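Local coordinates for glycosyl hydrolase family 88 (Pedobacter heparinus, PDB 3WIW), which is an unsaturated glucuronyl hydrolase specific for heparin, probably cleaving unsaturated glucuronyl residues from heparin-derived saccharides, at residues L179-Y183 and M257-T262; F78-W83 and E97-T102; V59-V65 and N352-I356. One frame throughout, in Å; residues are numbered along the deposited sequence. Where two conformers were deposited one is given.

Interaction 1: L179-Y183 and M257-T262; sequences LEYLY and MSYKDT
Segments 179-183 and 257-262 run in the same direction, their local axes only 2° from parallel and 10.3 Å apart at closest approach; Tyr183 and Met257 pack between them, with two waters on one flank. Both segments are helical, 257-262 being the C-terminal end of helix 245-262; helix 175-188 is kinked near Glu180 and Tyr181, whose N atoms lack a bond to the preceding turn. Glu180 pairs with Met257 (CA-CA 7.1 Å) and Tyr183 with Asp261 (6.6 Å). Tyr183 (chi1 m) is a knob in a hole formed by Met257, Ser258, Asp261 and Thr262. Its OH donates to Ser258 OG (2.9 Å), and Ser258 OG also bonds Gly254 O one turn earlier. Met257 (t, m, m) makes a Met-aromatic contact at the ring edge, SD lying 4.8 Å from the Tyr183 centroid and 3.6 Å from Glu180 CB. Thr262 brings CG2 to 3.5 Å from Tyr183 CE1, while its OG1 donates to Ser258 O (2.8 Å). On the more solvent-accessible flank, water 1 links the main-chain Glu180 O (2.9 Å) to Asp261 OD2 (2.6 Å), donating to both; water 2 bridges the carboxylates of Asp261 (m) and Glu180 (t, t), donating to Asp261 OD1 (2.9 Å) and, weakly, to Glu180 OE1 (3.0 Å). Helix 192-208 adds Ala198 and Ala202 against Tyr183; helix 265-279 adds Phe267 against Ser258 and Thr262. Parallel neighbours, each followed by the next helix of a hairpin, are consistent with adjacent inner helices of the alpha6/alpha6 barrel.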
ATOM      1  N   LEU A 179      -7.746  -2.599   6.282  1.00  9.75           N
ATOM      2  CA  LEU A 179      -8.849  -1.998   7.035  1.00  9.79           C
ATOM      3  C   LEU A 179      -9.627  -0.958   6.237  1.00  9.81           C
ATOM      4  O   LEU A 179     -10.820  -0.773   6.482  1.00 10.30           O
ATOM      5  CB  LEU A 179      -8.351  -1.381   8.338  1.00 10.11           C
ATOM      6  CG  LEU A 179      -7.585  -2.324   9.260  1.00 10.24           C
ATOM      7  CD1 LEU A 179      -7.244  -1.578  10.539  1.00 10.80           C
ATOM      8  CD2 LEU A 179      -8.342  -3.627   9.518  1.00 11.62           C
ATOM      9  N   GLU A 180      -8.969  -0.305   5.272  1.00  9.06           N
ATOM     10  CA  GLU A 180      -9.616   0.783   4.534  1.00  9.75           C
ATOM     11  C   GLU A 180     -10.902   0.259   3.865  1.00  9.89           C
ATOM     12  O   GLU A 180     -11.961   0.903   3.891  1.00 10.55           O
ATOM     13  CB  GLU A 180      -8.661   1.387   3.501  1.00  9.47           C
ATOM     14  CG  GLU A 180      -9.262   2.667   2.920  1.00 11.04           C
ATOM     15  CD  GLU A 180      -8.387   3.352   1.908  1.00 12.10           C
ATOM     16  OE1 GLU A 180      -8.885   4.254   1.204  1.00 13.85           O
ATOM     17  OE2 GLU A 180      -7.189   3.044   1.855  1.00 12.40           O
ATOM     18  N   TYR A 181     -10.784  -0.922   3.266  1.00 10.08           N
ATOM     19  CA  TYR A 181     -11.903  -1.613   2.644  1.00  9.96           C
ATOM     20  C   TYR A 181     -13.080  -1.750   3.611  1.00 10.01           C
ATOM     21  O   TYR A 181     -14.231  -1.430   3.253  1.00 10.77           O
ATOM     22  CB  TYR A 181     -11.422  -2.982   2.201  1.00 10.11           C
ATOM     23  CG  TYR A 181     -12.381  -3.803   1.336  1.00  9.81           C
ATOM     24  CD1 TYR A 181     -13.569  -3.289   0.791  1.00 10.84           C
ATOM     25  CD2 TYR A 181     -12.043  -5.134   1.046  1.00 10.21           C
ATOM     26  CE1 TYR A 181     -14.383  -4.110  -0.020  1.00 11.07           C
ATOM     27  CE2 TYR A 181     -12.813  -5.936   0.252  1.00 11.63           C
ATOM     28  CZ  TYR A 181     -13.984  -5.435  -0.279  1.00 11.12           C
ATOM     29  OH  TYR A 181     -14.722  -6.268  -1.080  1.00 12.08           O
ATOM     30  N   LEU A 182     -12.825  -2.179   4.847  1.00 10.53           N
ATOM     31  CA  LEU A 182     -13.906  -2.367   5.812  1.00 12.16           C
ATOM     32  C   LEU A 182     -14.472  -1.055   6.329  1.00 11.07           C
ATOM     33  O   LEU A 182     -15.673  -0.998   6.606  1.00 12.12           O
ATOM     34  CB  LEU A 182     -13.453  -3.216   6.989  1.00 14.01           C
ATOM     35  CG  LEU A 182     -13.356  -4.717   6.795  1.00 17.06           C
ATOM     36  CD1 LEU A 182     -13.048  -5.382   8.129  1.00 18.55           C
ATOM     37  CD2 LEU A 182     -14.649  -5.253   6.211  1.00 17.69           C
ATOM     38  N   TYR A 183     -13.645  -0.033   6.552  1.00 11.71           N
ATOM     39  CA  TYR A 183     -14.222   1.258   6.944  1.00 11.93           C
ATOM     40  C   TYR A 183     -15.210   1.741   5.887  1.00 12.50           C
ATOM     41  O   TYR A 183     -16.332   2.166   6.197  1.00 14.32           O
ATOM     42  CB  TYR A 183     -13.153   2.323   7.124  1.00 12.30           C
ATOM     43  CG  TYR A 183     -12.187   2.146   8.280  1.00 11.21           C
ATOM     44  CD1 TYR A 183     -12.626   1.943   9.589  1.00 11.92           C
ATOM     45  CD2 TYR A 183     -10.808   2.265   8.066  1.00 11.47           C
ATOM     46  CE1 TYR A 183     -11.712   1.823  10.625  1.00 12.62           C
ATOM     47  CE2 TYR A 183      -9.900   2.139   9.102  1.00 12.26           C
ATOM     48  CZ  TYR A 183     -10.355   1.928  10.376  1.00 12.59           C
ATOM     49  OH  TYR A 183      -9.453   1.822  11.411  1.00 13.14           O
ATOM     50  N   MET A 257      -4.640   6.766   7.457  1.00  9.81           N
ATOM     51  CA  MET A 257      -5.905   6.376   6.840  1.00  9.93           C
ATOM     52  C   MET A 257      -6.967   6.076   7.908  1.00 10.59           C
ATOM     53  O   MET A 257      -8.139   6.454   7.748  1.00 10.84           O
ATOM     54  CB  MET A 257      -5.661   5.203   5.882  1.00 10.09           C
ATOM     55  CG  MET A 257      -6.907   4.522   5.336  1.00 10.53           C
ATOM     56  SD  MET A 257      -7.631   3.270   6.445  1.00 11.16           S
ATOM     57  CE  MET A 257      -6.283   2.085   6.488  1.00 14.45           C
ATOM     58  N   SER A 258      -6.600   5.414   9.011  1.00 10.81           N
ATOM     59  CA  SER A 258      -7.594   5.138  10.061  1.00 10.92           C
ATOM     60  C   SER A 258      -8.091   6.435  10.669  1.00 10.95           C
ATOM     61  O   SER A 258      -9.270   6.532  10.996  1.00 12.32           O
ATOM     62  CB  SER A 258      -7.008   4.256  11.155  1.00 10.53           C
ATOM     63  OG  SER A 258      -6.853   2.914  10.702  1.00 11.39           O
ATOM     64  N   TYR A 259      -7.209   7.429  10.847  1.00 11.18           N
ATOM     65  CA  TYR A 259      -7.670   8.748  11.274  1.00 12.87           C
ATOM     66  C   TYR A 259      -8.657   9.348  10.270  1.00 13.08           C
ATOM     67  O   TYR A 259      -9.730   9.829  10.645  1.00 13.60           O
ATOM     68  CB  TYR A 259      -6.528   9.720  11.576  1.00 13.63           C
ATOM     69  CG  TYR A 259      -7.083  11.069  12.001  1.00 15.12           C
ATOM     70  CD1 TYR A 259      -7.702  11.234  13.240  1.00 15.89           C
ATOM     71  CD2 TYR A 259      -7.061  12.155  11.134  1.00 16.07           C
ATOM     72  CE1 TYR A 259      -8.221  12.454  13.618  1.00 16.99           C
ATOM     73  CE2 TYR A 259      -7.574  13.390  11.509  1.00 18.05           C
ATOM     74  CZ  TYR A 259      -8.157  13.530  12.749  1.00 18.98           C
ATOM     75  OH  TYR A 259      -8.668  14.747  13.123  1.00 21.92           O
ATOM     76  N   LYS A 260      -8.298   9.322   8.996  1.00 12.53           N
ATOM     77  CA  LYS A 260      -9.140   9.899   7.952  1.00 13.92           C
ATOM     78  C   LYS A 260     -10.546   9.295   7.993  1.00 14.21           C
ATOM     79  O   LYS A 260     -11.543  10.012   7.858  1.00 16.01           O
ATOM     80  CB  LYS A 260      -8.489   9.644   6.596  1.00 16.13           C
ATOM     81  CG  LYS A 260      -9.182  10.250   5.390  1.00 20.06           C
ATOM     82  CD  LYS A 260      -8.289   9.897   4.186  1.00 23.41           C
ATOM     83  CE  LYS A 260      -8.592  10.642   2.909  1.00 25.60           C
ATOM     84  NZ  LYS A 260      -7.639  10.133   1.875  1.00 25.55           N
ATOM     85  N   ASP A 261     -10.615   7.982   8.208  1.00 13.08           N
ATOM     86  CA  ASP A 261     -11.872   7.262   8.113  1.00 15.37           C
ATOM     87  C   ASP A 261     -12.670   7.186   9.419  1.00 16.53           C
ATOM     88  O   ASP A 261     -13.861   6.907   9.374  1.00 17.84           O
ATOM     89  CB  ASP A 261     -11.618   5.858   7.574  1.00 16.99           C
ATOM     90  CG  ASP A 261     -11.116   5.855   6.131  1.00 20.26           C
ATOM     91  OD1 ASP A 261     -11.090   6.916   5.468  1.00 20.46           O
ATOM     92  OD2 ASP A 261     -10.750   4.772   5.654  1.00 21.89           O
ATOM     93  N   THR A 262     -12.039   7.426  10.571  1.00 15.31           N
ATOM     94  CA  THR A 262     -12.744   7.325  11.862  1.00 16.06           C
ATOM     95  C   THR A 262     -12.767   8.617  12.660  1.00 16.77           C
ATOM     96  O   THR A 262     -13.586   8.777  13.560  1.00 17.06           O
ATOM     97  CB  THR A 262     -12.120   6.269  12.793  1.00 15.17           C
ATOM     98  OG1 THR A 262     -10.840   6.734  13.246  1.00 15.23           O
ATOM     99  CG2 THR A 262     -11.974   4.938  12.096  1.00 16.40           C
TER
HETATM  100  O   HOH W   1     -12.316   3.822   3.786  1.00 15.78           O
HETATM  101  O   HOH W   2      -9.456   6.452   3.178  1.00 20.08           O

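Interaction 2: F78-W83 and E97-T102; sequences FPGTLW and EAKRFT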
ATOM      1  N   PHE A  78      -2.289  -3.351 -10.273  1.00  9.39           N
ATOM      2  CA  PHE A  78      -2.220  -2.839 -11.645  1.00  9.98           C
ATOM      3  C   PHE A  78      -3.541  -2.180 -12.104  1.00  9.60           C
ATOM      4  O   PHE A  78      -3.508  -1.036 -12.556  1.00 10.34           O
ATOM      5  CB  PHE A  78      -1.753  -3.903 -12.613  1.00 10.54           C
ATOM      6  CG  PHE A  78      -1.647  -3.415 -14.023  1.00 10.93           C
ATOM      7  CD1 PHE A  78      -0.700  -2.450 -14.374  1.00 11.66           C
ATOM      8  CD2 PHE A  78      -2.489  -3.912 -15.000  1.00 11.05           C
ATOM      9  CE1 PHE A  78      -0.600  -2.000 -15.677  1.00 11.10           C
ATOM     10  CE2 PHE A  78      -2.403  -3.473 -16.310  1.00 12.00           C
ATOM     11  CZ  PHE A  78      -1.454  -2.513 -16.660  1.00 11.09           C
ATOM     12  N   PRO A  79      -4.708  -2.849 -11.933  1.00 10.31           N
ATOM     13  CA  PRO A  79      -5.927  -2.111 -12.304  1.00 11.95           C
ATOM     14  C   PRO A  79      -6.101  -0.831 -11.469  1.00 10.50           C
ATOM     15  O   PRO A  79      -6.536   0.186 -12.000  1.00 11.00           O
ATOM     16  CB  PRO A  79      -7.062  -3.112 -12.077  1.00 13.09           C
ATOM     17  CG  PRO A  79      -6.459  -4.284 -11.368  1.00 13.23           C
ATOM     18  CD  PRO A  79      -4.970  -4.264 -11.627  1.00 10.45           C
ATOM     19  N   GLY A  80      -5.729  -0.854 -10.194  1.00 10.35           N
ATOM     20  CA  GLY A  80      -5.776   0.351  -9.389  1.00 11.35           C
ATOM     21  C   GLY A  80      -4.911   1.461  -9.948  1.00 10.37           C
ATOM     22  O   GLY A  80      -5.309   2.632  -9.972  1.00 11.03           O
ATOM     23  N   THR A  81      -3.720   1.101 -10.407  1.00 10.59           N
ATOM     24  CA  THR A  81      -2.783   2.067 -10.988  1.00  9.78           C
ATOM     25  C   THR A  81      -3.361   2.670 -12.266  1.00 10.20           C
ATOM     26  O   THR A  81      -3.210   3.880 -12.525  1.00 10.68           O
ATOM     27  CB  THR A  81      -1.411   1.418 -11.224  1.00 10.07           C
ATOM     28  OG1 THR A  81      -1.005   0.805  -9.995  1.00 10.03           O
ATOM     29  CG2 THR A  81      -0.372   2.459 -11.628  1.00 10.83           C
ATOM     30  N   LEU A  82      -4.059   1.846 -13.049  1.00 10.26           N
ATOM     31  CA  LEU A  82      -4.758   2.344 -14.226  1.00 10.84           C
ATOM     32  C   LEU A  82      -5.836   3.370 -13.847  1.00 10.63           C
ATOM     33  O   LEU A  82      -5.953   4.417 -14.492  1.00 12.13           O
ATOM     34  CB  LEU A  82      -5.369   1.182 -15.027  1.00 12.02           C
ATOM     35  CG  LEU A  82      -4.395   0.271 -15.792  1.00 12.70           C
ATOM     36  CD1 LEU A  82      -5.135  -0.949 -16.321  1.00 13.71           C
ATOM     37  CD2 LEU A  82      -3.703   1.043 -16.930  1.00 13.87           C
ATOM     38  N   TRP A  83      -6.609   3.097 -12.788  1.00 11.03           N
ATOM     39  CA  TRP A  83      -7.587   4.086 -12.323  1.00 11.68           C
ATOM     40  C   TRP A  83      -6.900   5.389 -11.941  1.00 11.60           C
ATOM     41  O   TRP A  83      -7.344   6.480 -12.319  1.00 11.65           O
ATOM     42  CB  TRP A  83      -8.425   3.567 -11.141  1.00 11.44           C
ATOM     43  CG  TRP A  83      -9.407   2.508 -11.552  1.00 10.67           C
ATOM     44  CD1 TRP A  83      -9.377   1.186 -11.206  1.00 11.59           C
ATOM     45  CD2 TRP A  83     -10.521   2.669 -12.448  1.00 11.57           C
ATOM     46  NE1 TRP A  83     -10.433   0.525 -11.794  1.00 12.05           N
ATOM     47  CE2 TRP A  83     -11.137   1.408 -12.577  1.00 12.53           C
ATOM     48  CE3 TRP A  83     -11.051   3.759 -13.150  1.00 12.93           C
ATOM     49  CZ2 TRP A  83     -12.268   1.202 -13.380  1.00 13.23           C
ATOM     50  CZ3 TRP A  83     -12.157   3.556 -13.953  1.00 13.38           C
ATOM     51  CH2 TRP A  83     -12.771   2.287 -14.044  1.00 14.09           C
ATOM     52  N   GLU A  97      -9.219   0.724 -20.062  1.00 15.73           N
ATOM     53  CA  GLU A  97      -8.308  -0.340 -19.668  1.00 15.60           C
ATOM     54  C   GLU A  97      -8.504  -0.697 -18.200  1.00 13.60           C
ATOM     55  O   GLU A  97      -8.488  -1.871 -17.833  1.00 13.28           O
ATOM     56  CB  GLU A  97      -6.855   0.064 -19.938  1.00 16.50           C
ATOM     57  CG  GLU A  97      -6.519   0.270 -21.419  1.00 18.17           C
ATOM     58  CD  GLU A  97      -6.297  -1.027 -22.178  1.00 21.05           C
ATOM     59  OE1 GLU A  97      -6.748  -2.100 -21.715  1.00 21.68           O
ATOM     60  OE2 GLU A  97      -5.662  -0.966 -23.251  1.00 21.98           O
ATOM     61  N   ALA A  98      -8.690   0.309 -17.349  1.00 13.35           N
ATOM     62  CA  ALA A  98      -8.905   0.024 -15.933  1.00 12.73           C
ATOM     63  C   ALA A  98     -10.143  -0.847 -15.732  1.00 13.27           C
ATOM     64  O   ALA A  98     -10.102  -1.775 -14.946  1.00 13.33           O
ATOM     65  CB  ALA A  98      -9.002   1.302 -15.116  1.00 13.90           C
ATOM     66  N   LYS A  99     -11.207  -0.591 -16.485  1.00 13.55           N
ATOM     67  CA  LYS A  99     -12.419  -1.411 -16.410  1.00 13.59           C
ATOM     68  C   LYS A  99     -12.099  -2.877 -16.788  1.00 14.05           C
ATOM     69  O   LYS A  99     -12.451  -3.804 -16.054  1.00 14.25           O
ATOM     70  CB  LYS A  99     -13.483  -0.830 -17.326  1.00 15.01           C
ATOM     71  CG  LYS A  99     -14.742  -1.661 -17.406  1.00 16.31           C
ATOM     72  CD  LYS A  99     -15.794  -1.003 -18.279  1.00 18.79           C
ATOM     73  CE  LYS A  99     -17.046  -1.837 -18.263  1.00 20.45           C
ATOM     74  NZ  LYS A  99     -18.107  -1.296 -19.148  1.00 21.63           N
ATOM     75  N   ARG A 100     -11.430  -3.073 -17.925  1.00 14.41           N
ATOM     76  CA  ARG A 100     -11.084  -4.418 -18.407  1.00 17.33           C
ATOM     77  C   ARG A 100     -10.258  -5.197 -17.374  1.00 15.39           C
ATOM     78  O   ARG A 100     -10.544  -6.363 -17.062  1.00 16.01           O
ATOM     79  CB  ARG A 100     -10.220  -4.330 -19.681  1.00 21.42           C
ATOM     80  CG  ARG A 100     -10.924  -4.173 -20.993  1.00 25.14           C
ATOM     81  CD  ARG A 100     -10.094  -4.866 -22.092  1.00 25.01           C
ATOM     82  NE  ARG A 100      -8.700  -4.428 -22.155  1.00 25.77           N
ATOM     83  CZ  ARG A 100      -7.686  -5.207 -22.525  1.00 25.73           C
ATOM     84  NH1 ARG A 100      -6.457  -4.720 -22.570  1.00 25.53           N
ATOM     85  NH2 ARG A 100      -7.893  -6.475 -22.846  1.00 26.21           N
ATOM     86  N   PHE A 101      -9.213  -4.559 -16.860  1.00 13.43           N
ATOM     87  CA  PHE A 101      -8.325  -5.228 -15.904  1.00 12.24           C
ATOM     88  C   PHE A 101      -8.984  -5.414 -14.523  1.00 11.82           C
ATOM     89  O   PHE A 101      -8.635  -6.330 -13.785  1.00 12.86           O
ATOM     90  CB  PHE A 101      -6.973  -4.497 -15.829  1.00 12.28           C
ATOM     91  CG  PHE A 101      -6.063  -4.801 -16.996  1.00 11.93           C
ATOM     92  CD1 PHE A 101      -6.154  -4.086 -18.183  1.00 12.81           C
ATOM     93  CD2 PHE A 101      -5.134  -5.830 -16.911  1.00 12.18           C
ATOM     94  CE1 PHE A 101      -5.321  -4.393 -19.269  1.00 13.82           C
ATOM     95  CE2 PHE A 101      -4.285  -6.130 -17.985  1.00 12.78           C
ATOM     96  CZ  PHE A 101      -4.385  -5.412 -19.159  1.00 13.86           C
ATOM     97  N   THR A 102      -9.928  -4.544 -14.175  1.00 11.37           N
ATOM     98  CA  THR A 102     -10.686  -4.709 -12.934  1.00 12.30           C
ATOM     99  C   THR A 102     -11.647  -5.898 -13.000  1.00 12.69           C
ATOM    100  O   THR A 102     -11.648  -6.765 -12.125  1.00 13.38           O
ATOM    101  CB  THR A 102     -11.442  -3.410 -12.554  1.00 12.50           C
ATOM    102  OG1 THR A 102     -10.482  -2.381 -12.306  1.00 12.20           O
ATOM    103  CG2 THR A 102     -12.262  -3.592 -11.293  1.00 12.22           C
TER
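Segments 78-83 and 97-102, on the two helices of a helical hairpin, pack antiparallel, their local axes 8.4 Å apart at closest approach and crossing at -161°. The tightest point is Leu82 against Ala98, with CA atoms 5.0 Å apart; the small Ala98 lets the backbones close in. Its CB meets Leu82 CB at 3.6 Å and sits over the Trp83 five-membered ring, 3.4 Å from the centroid, in a CH-pi contact. The indole NE1 then donates to Thr102 OG1 (3.0 Å), a hydroxyl that itself donates to Ala98 O (2.7 Å). Further across the interface, Phe78 points its edge at the face of Phe101, a T-shaped pair with centroids 5.1 Å apart and planes at 85°. Leu82 CD1 packs on Phe101 CD1 at 3.8 Å, and Pro79 CB lies 4.0 Å from Phe101 CB. Helix 30-49 touches Phe78 and Phe101, and helix 117-132 touches Pro79 and Trp83. The one hydrogen bond across the segments thus lets the indole N-H be buried, satisfied, in an otherwise apolar interface.

Interaction 3: V59-V65 and N352-I356; sequences VNPDGTV and NQFFI
A beta-hairpin tip packs against a loop with left-handed backbone angles, at the protein surface and away from the predicted catalytic residues. Strands 55-59 and 65-68 are joined through a type I turn from Asn60 to Gly63 with a G1 bulge: Gly63 N bonds Asn60 O (2.8 Å), Asn60 N bonds Thr64 O (2.8 Å), and Gly63 takes phi/psi 96/-13, where a CB would clash with the preceding carbonyl O. Asp62 (chi1 p) closes an Asx turn, OD1 accepting from Thr64 N (3.0 Å) and from Thr64 OG1 (2.6 Å), while Asn60 ND2 donates to Thr64 OG1 (3.0 Å). Opposite, Asn352, Gln353 and Phe354 all have positive phi (63/28, 54/30 and 71/8), and Phe355 N returns to Asn352 O (3.0 Å). Asn352 ND2 bonds Leu357 O and, within the loop, Phe355 O (3.2 Å). The nearest CA pair is Val65 and Gln353, at 7.2 Å. Val59 and Val65, both t, point toward the loop: Val59 CG2 touches Phe355 CE2 at 3.7 Å and Gln353 CG at 4.0 Å, and Val65 CG2 lies 3.6 Å from Gln353 CD. Val65 CG1 reaches the edge of the Phe355 ring at CE2 (4.4 Å). Pro373 packs on Val59 and Phe355, Thr372 OG1 bonds Val59 N, and Tyr50 OH bonds Gln353 O. Gln353 (m, m) folds its amide over the hairpin, where NE2 donates to Gly63 O at 2.9 Å with an N-H...O angle of 163°.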
ATOM      1  N   VAL A  59       9.757  -7.869 -12.128  1.00 11.02           N
ATOM      2  CA  VAL A  59      10.631  -8.337 -13.190  1.00 12.13           C
ATOM      3  C   VAL A  59      11.619  -9.341 -12.599  1.00 13.13           C
ATOM      4  O   VAL A  59      12.328  -9.041 -11.640  1.00 13.47           O
ATOM      5  CB  VAL A  59      11.346  -7.158 -13.862  1.00 13.20           C
ATOM      6  CG1 VAL A  59      12.343  -7.659 -14.927  1.00 13.17           C
ATOM      7  CG2 VAL A  59      10.328  -6.217 -14.500  1.00 13.77           C
ATOM      8  N   ASN A  60      11.630 -10.546 -13.157  1.00 14.42           N
ATOM      9  CA  ASN A  60      12.524 -11.614 -12.717  1.00 16.68           C
ATOM     10  C   ASN A  60      13.979 -11.305 -13.035  1.00 18.33           C
ATOM     11  O   ASN A  60      14.250 -10.492 -13.926  1.00 18.12           O
ATOM     12  CB  ASN A  60      12.130 -12.898 -13.436  1.00 17.61           C
ATOM     13  CG  ASN A  60      10.752 -13.379 -13.035  1.00 18.40           C
ATOM     14  OD1 ASN A  60      10.380 -13.323 -11.851  1.00 18.23           O
ATOM     15  ND2 ASN A  60       9.968 -13.826 -14.014  1.00 19.18           N
ATOM     16  N   PRO A  61      14.926 -11.950 -12.319  1.00 20.90           N
ATOM     17  CA  PRO A  61      16.356 -11.767 -12.594  1.00 22.66           C
ATOM     18  C   PRO A  61      16.713 -11.957 -14.069  1.00 23.56           C
ATOM     19  O   PRO A  61      17.615 -11.275 -14.546  1.00 24.68           O
ATOM     20  CB  PRO A  61      17.014 -12.853 -11.734  1.00 23.63           C
ATOM     21  CG  PRO A  61      16.078 -12.986 -10.559  1.00 23.93           C
ATOM     22  CD  PRO A  61      14.697 -12.775 -11.115  1.00 22.16           C
ATOM     23  N   ASP A  62      16.005 -12.835 -14.781  1.00 23.31           N
ATOM     24  CA  ASP A  62      16.288 -13.051 -16.205  1.00 24.62           C
ATOM     25  C   ASP A  62      15.635 -12.036 -17.148  1.00 24.41           C
ATOM     26  O   ASP A  62      15.761 -12.147 -18.362  1.00 26.23           O
ATOM     27  CB  ASP A  62      15.971 -14.493 -16.646  1.00 26.58           C
ATOM     28  CG  ASP A  62      14.465 -14.813 -16.663  1.00 28.20           C
ATOM     29  OD1 ASP A  62      13.615 -13.936 -16.372  1.00 25.90           O
ATOM     30  OD2 ASP A  62      14.125 -15.974 -16.993  1.00 30.06           O
ATOM     31  N   GLY A  63      14.925 -11.063 -16.591  1.00 22.19           N
ATOM     32  CA  GLY A  63      14.327 -10.001 -17.382  1.00 21.00           C
ATOM     33  C   GLY A  63      12.873 -10.214 -17.755  1.00 19.98           C
ATOM     34  O   GLY A  63      12.217  -9.283 -18.212  1.00 20.87           O
ATOM     35  N   THR A  64      12.370 -11.433 -17.573  1.00 18.98           N
ATOM     36  CA  THR A  64      10.960 -11.736 -17.857  1.00 17.75           C
ATOM     37  C   THR A  64      10.032 -11.182 -16.766  1.00 15.22           C
ATOM     38  O   THR A  64      10.468 -10.845 -15.660  1.00 15.59           O
ATOM     39  CB  THR A  64      10.722 -13.254 -18.010  1.00 19.47           C
ATOM     40  OG1 THR A  64      11.067 -13.908 -16.781  1.00 20.58           O
ATOM     41  CG2 THR A  64      11.538 -13.843 -19.168  1.00 19.66           C
ATOM     42  N   VAL A  65       8.744 -11.099 -17.064  1.00 14.31           N
ATOM     43  CA  VAL A  65       7.806 -10.493 -16.128  1.00 13.35           C
ATOM     44  C   VAL A  65       7.090 -11.556 -15.299  1.00 12.57           C
ATOM     45  O   VAL A  65       6.547 -12.529 -15.845  1.00 14.72           O
ATOM     46  CB  VAL A  65       6.774  -9.634 -16.865  1.00 13.74           C
ATOM     47  CG1 VAL A  65       5.791  -9.038 -15.874  1.00 13.31           C
ATOM     48  CG2 VAL A  65       7.465  -8.536 -17.649  1.00 14.58           C
ATOM     49  N   ASN A 352      11.763  -0.939 -18.729  0.72 12.75           N
ATOM     50  CA  ASN A 352      11.376  -1.460 -17.413  0.72 11.98           C
ATOM     51  C   ASN A 352      10.122  -2.353 -17.472  0.72 12.48           C
ATOM     52  O   ASN A 352       9.375  -2.445 -16.498  0.72 11.89           O
ATOM     53  CB  ASN A 352      11.148  -0.269 -16.454  0.72 12.85           C
ATOM     54  CG  ASN A 352      11.265  -0.625 -14.978  0.72 13.44           C
ATOM     55  OD1 ASN A 352      12.085  -1.451 -14.586  0.72 14.14           O
ATOM     56  ND2 ASN A 352      10.446   0.021 -14.147  0.72 12.15           N
ATOM     57  N   GLN A 353       9.894  -3.011 -18.614  1.00 12.30           N
ATOM     58  CA  GLN A 353       8.703  -3.829 -18.807  1.00 12.98           C
ATOM     59  C   GLN A 353       7.406  -3.055 -18.526  1.00 11.47           C
ATOM     60  O   GLN A 353       6.378  -3.628 -18.138  1.00 12.03           O
ATOM     61  CB  GLN A 353       8.799  -5.140 -18.010  1.00 13.61           C
ATOM     62  CG  GLN A 353       9.994  -6.023 -18.433  1.00 14.97           C
ATOM     63  CD  GLN A 353       9.757  -6.759 -19.766  1.00 17.02           C
ATOM     64  OE1 GLN A 353       9.032  -6.284 -20.631  1.00 19.33           O
ATOM     65  NE2 GLN A 353      10.340  -7.945 -19.902  1.00 19.40           N
ATOM     66  N   PHE A 354       7.464  -1.746 -18.780  1.00 10.97           N
ATOM     67  CA  PHE A 354       6.347  -0.812 -18.635  1.00 11.49           C
ATOM     68  C   PHE A 354       5.934  -0.520 -17.191  1.00 11.67           C
ATOM     69  O   PHE A 354       4.919   0.153 -16.962  1.00 12.44           O
ATOM     70  CB  PHE A 354       5.129  -1.230 -19.474  1.00 11.84           C
ATOM     71  CG  PHE A 354       5.458  -1.530 -20.909  1.00 13.70           C
ATOM     72  CD1 PHE A 354       6.205  -0.636 -21.678  1.00 14.11           C
ATOM     73  CD2 PHE A 354       5.038  -2.722 -21.499  1.00 15.09           C
ATOM     74  CE1 PHE A 354       6.508  -0.934 -23.002  1.00 14.71           C
ATOM     75  CE2 PHE A 354       5.333  -3.016 -22.819  1.00 16.48           C
ATOM     76  CZ  PHE A 354       6.072  -2.123 -23.565  1.00 16.21           C
ATOM     77  N   PHE A 355       6.714  -0.990 -16.217  1.00 10.39           N
ATOM     78  CA  PHE A 355       6.534  -0.513 -14.859  1.00 10.88           C
ATOM     79  C   PHE A 355       7.018   0.927 -14.744  1.00 10.42           C
ATOM     80  O   PHE A 355       7.913   1.355 -15.473  1.00 12.82           O
ATOM     81  CB  PHE A 355       7.299  -1.371 -13.866  1.00 10.68           C
ATOM     82  CG  PHE A 355       6.746  -2.753 -13.702  1.00 10.16           C
ATOM     83  CD1 PHE A 355       5.682  -2.990 -12.842  1.00 11.39           C
ATOM     84  CD2 PHE A 355       7.285  -3.828 -14.399  1.00 11.86           C
ATOM     85  CE1 PHE A 355       5.161  -4.282 -12.665  1.00 12.34           C
ATOM     86  CE2 PHE A 355       6.785  -5.114 -14.231  1.00 12.11           C
ATOM     87  CZ  PHE A 355       5.716  -5.351 -13.364  1.00 12.50           C
ATOM     88  N   ILE A 356       6.472   1.655 -13.788  1.00  9.67           N
ATOM     89  CA  ILE A 356       6.758   3.080 -13.653  1.00 10.18           C
ATOM     90  C   ILE A 356       8.044   3.341 -12.842  1.00 10.13           C
ATOM     91  O   ILE A 356       8.898   4.088 -13.279  1.00 11.02           O
ATOM     92  CB  ILE A 356       5.556   3.804 -13.030  1.00 11.51           C
ATOM     93  CG1 ILE A 356       4.325   3.681 -13.959  1.00 12.56           C
ATOM     94  CG2 ILE A 356       5.886   5.261 -12.757  1.00 12.00           C
ATOM     95  CD1 ILE A 356       3.007   4.098 -13.347  1.00 13.50           C
TER

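In the fold
Interactions 1 and 2 lie in the helical barrel, between parallel neighbours and within one hairpin respectively, and interaction 2 closes along the chain before interaction 1 opens; interaction 3 lies at the surface. Interactions 2 and 3 meet directly: Thr81 CG2 lies 4.1 Å from Ile356 CD1, with centres about 19 Å apart. Interaction 1 stands apart, about 22 Å from interaction 2 and 33 Å from interaction 3 between centres, across the chain's centre from the latter. It is nearest the predicted active site: the side chain of Met257 is about 9 Å from that of Trp250, a predicted substrate-binding residue, and the side chain of Leu179 about 10 Å from that of Asp174, the probable proton donor, and about 11 Å from a bound HEPES molecule.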